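Local coordinates for EAL/GGDEF domain protein (Methylococcus capsulatus, PDB 3ICL) that is a GGDEF-domain protein, a member of a widespread family of bacterial signalling modules built on a mixed beta-sheet flanked by helices, at residues A[39-42]-A[43-47]; A[60-63]-A[64-67]. The protein carries 1 engineered substitution. All coordinates share one frame; numbering follows the deposited sequence.

Overall arrangement
Both contacts are local. Each lies within one helix, and the two helices, 41-48 and 50-67, follow each other in the chain. Contact 1 is at the surface, its centre about 18 Å from the centre of the chain. Contact 2 is partly buried, its centre about 9 Å from that point. The two contact centres are about 19 Å apart, and the contacts do not touch. Contact 1 is largely polar: a helix start, a hydroxyl-to-carbonyl bond and a salt bridge, with one buried ring touching helix 50-67. Contact 2 has an aliphatic face against strand 81-86 and helix 96-106, and an outer face where Glu62 and Arg65 come near each other without pairing.

Contact 1 of 2, residues A[39-42]-A[43-47]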
loop_
_atom_site.group_PDB
_atom_site.type_symbol
_atom_site.label_atom_id
_atom_site.label_comp_id
_atom_site.label_asym_id
_atom_site.label_seq_id
_atom_site.Cartn_x
_atom_site.Cartn_y
_atom_site.Cartn_z
ATOM N N ASP A 39 -3.779 6.288 8.055
ATOM C CA ASP A 39 -3.466 7.353 8.997
ATOM C C ASP A 39 -4.256 7.421 10.293
ATOM O O ASP A 39 -3.672 7.626 11.355
ATOM C CB ASP A 39 -3.553 8.715 8.298
ATOM C CG ASP A 39 -2.595 8.837 7.123
ATOM O OD1 ASP A 39 -1.580 8.107 7.089
ATOM O OD2 ASP A 39 -2.852 9.681 6.237
ATOM N N ASN A 40 -5.575 7.257 10.224
ATOM C CA ASN A 40 -6.388 7.360 11.434
ATOM C C ASN A 40 -6.821 6.024 12.037
ATOM O O ASN A 40 -7.762 5.964 12.830
ATOM C CB ASN A 40 -7.614 8.247 11.150
ATOM C CG ASN A 40 -8.553 7.643 10.122
ATOM O OD1 ASN A 40 -8.162 6.786 9.328
ATOM N ND2 ASN A 40 -9.800 8.103 10.123
ATOM N N PHE A 41 -6.118 4.955 11.690
ATOM C CA PHE A 41 -6.479 3.647 12.206
ATOM C C PHE A 41 -6.429 3.511 13.725
ATOM O O PHE A 41 -7.344 2.960 14.325
ATOM C CB PHE A 41 -5.600 2.557 11.596
ATOM C CG PHE A 41 -5.993 1.176 12.029
ATOM C CD1 PHE A 41 -7.111 0.556 11.482
ATOM C CD2 PHE A 41 -5.276 0.515 13.019
ATOM C CE1 PHE A 41 -7.515 -0.708 11.913
ATOM C CE2 PHE A 41 -5.671 -0.755 13.461
ATOM C CZ PHE A 41 -6.795 -1.364 12.903
ATOM N N LYS A 42 -5.359 3.996 14.344
ATOM C CA LYS A 42 -5.216 3.882 15.793
ATOM C C LYS A 42 -6.405 4.451 16.558
ATOM O O LYS A 42 -6.928 3.812 17.473
ATOM C CB LYS A 42 -3.937 4.575 16.264
ATOM C CG LYS A 42 -3.834 4.659 17.782
ATOM C CD LYS A 42 -2.609 5.434 18.232
ATOM C CE LYS A 42 -2.732 5.822 19.696
ATOM N NZ LYS A 42 -2.987 4.642 20.564
ATOM N N SER A 43 -6.828 5.656 16.196
ATOM C CA SER A 43 -7.960 6.277 16.871
ATOM C C SER A 43 -9.203 5.416 16.673
ATOM O O SER A 43 -9.996 5.238 17.599
ATOM C CB SER A 43 -8.193 7.686 16.330
ATOM O OG SER A 43 -8.387 7.664 14.935
ATOM N N ILE A 44 -9.365 4.873 15.467
ATOM C CA ILE A 44 -10.506 4.011 15.161
ATOM C C ILE A 44 -10.416 2.742 16.000
ATOM O O ILE A 44 -11.344 2.391 16.729
ATOM C CB ILE A 44 -10.522 3.577 13.677
ATOM C CG1 ILE A 44 -10.552 4.804 12.765
ATOM C CG2 ILE A 44 -11.723 2.660 13.416
ATOM C CD1 ILE A 44 -11.753 5.681 12.955
ATOM N N ASN A 45 -9.284 2.058 15.891
ATOM C CA ASN A 45 -9.073 0.823 16.628
ATOM C C ASN A 45 -9.245 1.026 18.130
ATOM O O ASN A 45 -9.780 0.155 18.815
ATOM C CB ASN A 45 -7.681 0.260 16.334
ATOM C CG ASN A 45 -7.549 -1.199 16.728
ATOM O OD1 ASN A 45 -8.290 -2.054 16.244
ATOM N ND2 ASN A 45 -6.601 -1.491 17.610
ATOM N N ASP A 46 -8.802 2.169 18.641
ATOM C CA ASP A 46 -8.935 2.450 20.072
ATOM C C ASP A 46 -10.390 2.678 20.448
ATOM O O ASP A 46 -10.900 2.078 21.392
ATOM C CB ASP A 46 -8.132 3.690 20.474
ATOM C CG ASP A 46 -6.636 3.477 20.379
ATOM O OD1 ASP A 46 -6.164 2.379 20.736
ATOM O OD2 ASP A 46 -5.932 4.416 19.962
ATOM N N SER A 47 -11.051 3.555 19.702
ATOM C CA SER A 47 -12.448 3.887 19.949
ATOM C C SER A 47 -13.416 2.719 19.771
ATOM O O SER A 47 -14.237 2.446 20.649
ATOM C CB SER A 47 -12.889 5.029 19.021
ATOM O OG SER A 47 -12.192 6.227 19.301
#
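Asn45 CB lies over one face of the Phe41 ring in a CH-pi contact, with Phe41 CE2 3.7 Å from Asn45 CB. The Asn45 amide is 17° from the ring plane but displaced past CE2 and CZ, so it is not stacked over the ring centre. Phe41 CG stands anti to the backbone N (chi1 -176°), which swings the ring forward along the helix to the next turn. The ring also touches Leu56 and Leu57 of helix 50-67, and Asp80. Asn40 has the second flat group. It occupies the N-cap position, but its amide makes no capping bond. Instead OD1 accepts from Ser120 N and ND2 donates to Val118 O, two bonds that limit the amide's rotation. The backbone carbonyl of Asn40 takes two bonds. Ser43 OG donates to Asn40 O at 2.8 Å, tilted from the carbonyl plane, while Ile44 N donates to Asn40 O at 3.3 Å, within that plane. Ile44 CG1 packs against the same oxygen. One residue on, Asn45 N meets Phe41 O at 2.7 Å. On the exposed side, Lys42 runs out extended and bends at its last torsion. This brings NZ to Asp46 OD2 at 3.0 Å, a salt bridge on the syn side, 18° out of the carboxylate plane. Asp46 N also bonds Lys42 O, at 2.8 Å. Asp46 OD2 is itself 2.7 Å from Lys42 O, two acceptors with no bond between them. At the start of helix 41-48 the lysine charge probably eases this close approach.

Contact 2 of 2, residues A[60-63]-A[64-67]; sequences TAER and IRTA
Helix 50-67 packs on the sheet of the GGDEF fold, and in its later turns Thr60 meets Ile64 on the inner face. Thr60 CG2 lies 4.0 Å from Ile64 CD1. Ile64 CG1 sits against Thr60 O, the carbonyl that also takes the backbone bond from Ile64 N at 3.0 Å. Ile64 reaches Phe82 and Ile84 of strand 81-86, and Thr60 touches Phe82 too. The Thr60 hydroxyl is bonded back to Leu56 O, within the same helix. In the fold, then, these turns touch strand 81-86 of the sheet and helix 96-106, whose Leu106 meets both Thr60 and Arg63. Arg63 is extended, and its guanidinium bonds Gln108 O and Pro109 O and makes a cation-pi contact with Phe110. The Arg63 carbonyl stays in the contact. Thr66 OG1 donates to Arg63 O at 2.7 Å, tilted from the carbonyl plane. The hydroxyl gets there because it lies between its own backbone N and carbonyl carbon (chi1 71°). Ala67 N adds a weak bond to the same oxygen. The Thr66 methyl, CG2, packs instead on Glu62 O at 3.1 Å. On the outer face the Arg65 chain bends at chi3 (-65°) and brings the guanidinium obliquely past Glu62, with Arg65 NH2 3.8 Å from Glu62 CG. The carboxylate and guanidinium are offset, and Glu62 OE2 is 4.5 Å from Arg65 NH2, so any attraction is probably weak. Nearer the backbone, Arg65 CG passes 3.2 Å from Ala61 O.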
loop_
_atom_site.group_PDB
_atom_site.type_symbol
_atom_site.label_atom_id
_atom_site.label_comp_id
_atom_site.label_asym_id
_atom_site.label_seq_id
_atom_site.Cartn_x
_atom_site.Cartn_y
_atom_site.Cartn_z
ATOM N N THR A 60 -10.011 -3.179 4.026
ATOM C CA THR A 60 -9.083 -2.255 3.372
ATOM C C THR A 60 -8.154 -3.039 2.445
ATOM O O THR A 60 -7.878 -2.623 1.322
ATOM C CB THR A 60 -8.244 -1.486 4.419
ATOM O OG1 THR A 60 -9.113 -0.693 5.237
ATOM C CG2 THR A 60 -7.233 -0.575 3.735
ATOM N N ALA A 61 -7.689 -4.184 2.928
ATOM C CA ALA A 61 -6.802 -5.048 2.165
ATOM C C ALA A 61 -7.463 -5.533 0.882
ATOM O O ALA A 61 -6.816 -5.642 -0.160
ATOM C CB ALA A 61 -6.394 -6.241 3.014
ATOM N N GLU A 62 -8.755 -5.836 0.959
ATOM C CA GLU A 62 -9.481 -6.314 -0.209
ATOM C C GLU A 62 -9.722 -5.200 -1.214
ATOM O O GLU A 62 -9.613 -5.420 -2.421
ATOM C CB GLU A 62 -10.808 -6.950 0.220
ATOM C CG GLU A 62 -10.610 -8.110 1.183
ATOM C CD GLU A 62 -11.907 -8.606 1.794
ATOM O OE1 GLU A 62 -12.830 -7.786 1.984
ATOM O OE2 GLU A 62 -11.993 -9.813 2.106
ATOM N N ARG A 63 -10.046 -4.003 -0.730
ATOM C CA ARG A 63 -10.276 -2.886 -1.637
ATOM C C ARG A 63 -8.978 -2.517 -2.338
ATOM O O ARG A 63 -8.987 -2.072 -3.481
ATOM C CB ARG A 63 -10.825 -1.670 -0.887
ATOM C CG ARG A 63 -12.247 -1.858 -0.386
ATOM C CD ARG A 63 -12.856 -0.552 0.079
ATOM N NE ARG A 63 -14.153 -0.770 0.705
ATOM C CZ ARG A 63 -14.887 0.191 1.256
ATOM N NH1 ARG A 63 -14.453 1.442 1.252
ATOM N NH2 ARG A 63 -16.042 -0.102 1.833
ATOM N N ILE A 64 -7.856 -2.699 -1.650
ATOM C CA ILE A 64 -6.571 -2.396 -2.255
ATOM C C ILE A 64 -6.336 -3.370 -3.404
ATOM O O ILE A 64 -5.917 -2.976 -4.490
ATOM C CB ILE A 64 -5.427 -2.512 -1.234
ATOM C CG1 ILE A 64 -5.551 -1.394 -0.196
ATOM C CG2 ILE A 64 -4.087 -2.434 -1.949
ATOM C CD1 ILE A 64 -4.504 -1.440 0.914
ATOM N N ARG A 65 -6.627 -4.646 -3.167
ATOM C CA ARG A 65 -6.439 -5.651 -4.209
ATOM C C ARG A 65 -7.314 -5.380 -5.437
ATOM O O ARG A 65 -6.920 -5.679 -6.564
ATOM C CB ARG A 65 -6.723 -7.050 -3.653
ATOM C CG ARG A 65 -5.775 -7.467 -2.540
ATOM C CD ARG A 65 -5.858 -8.956 -2.224
ATOM N NE ARG A 65 -7.155 -9.342 -1.678
ATOM C CZ ARG A 65 -7.408 -10.522 -1.120
ATOM N NH1 ARG A 65 -6.451 -11.438 -1.029
ATOM N NH2 ARG A 65 -8.622 -10.789 -0.655
ATOM N N THR A 66 -8.497 -4.808 -5.231
ATOM C CA THR A 66 -9.384 -4.525 -6.363
ATOM C C THR A 66 -8.846 -3.364 -7.182
ATOM O O THR A 66 -9.206 -3.199 -8.350
ATOM C CB THR A 66 -10.812 -4.128 -5.921
ATOM O OG1 THR A 66 -10.784 -2.820 -5.334
ATOM C CG2 THR A 66 -11.361 -5.115 -4.918
ATOM N N ALA A 67 -7.980 -2.560 -6.569
ATOM C CA ALA A 67 -7.428 -1.391 -7.245
ATOM C C ALA A 67 -6.078 -1.611 -7.905
ATOM O O ALA A 67 -5.616 -0.760 -8.655
ATOM C CB ALA A 67 -7.355 -0.214 -6.269
#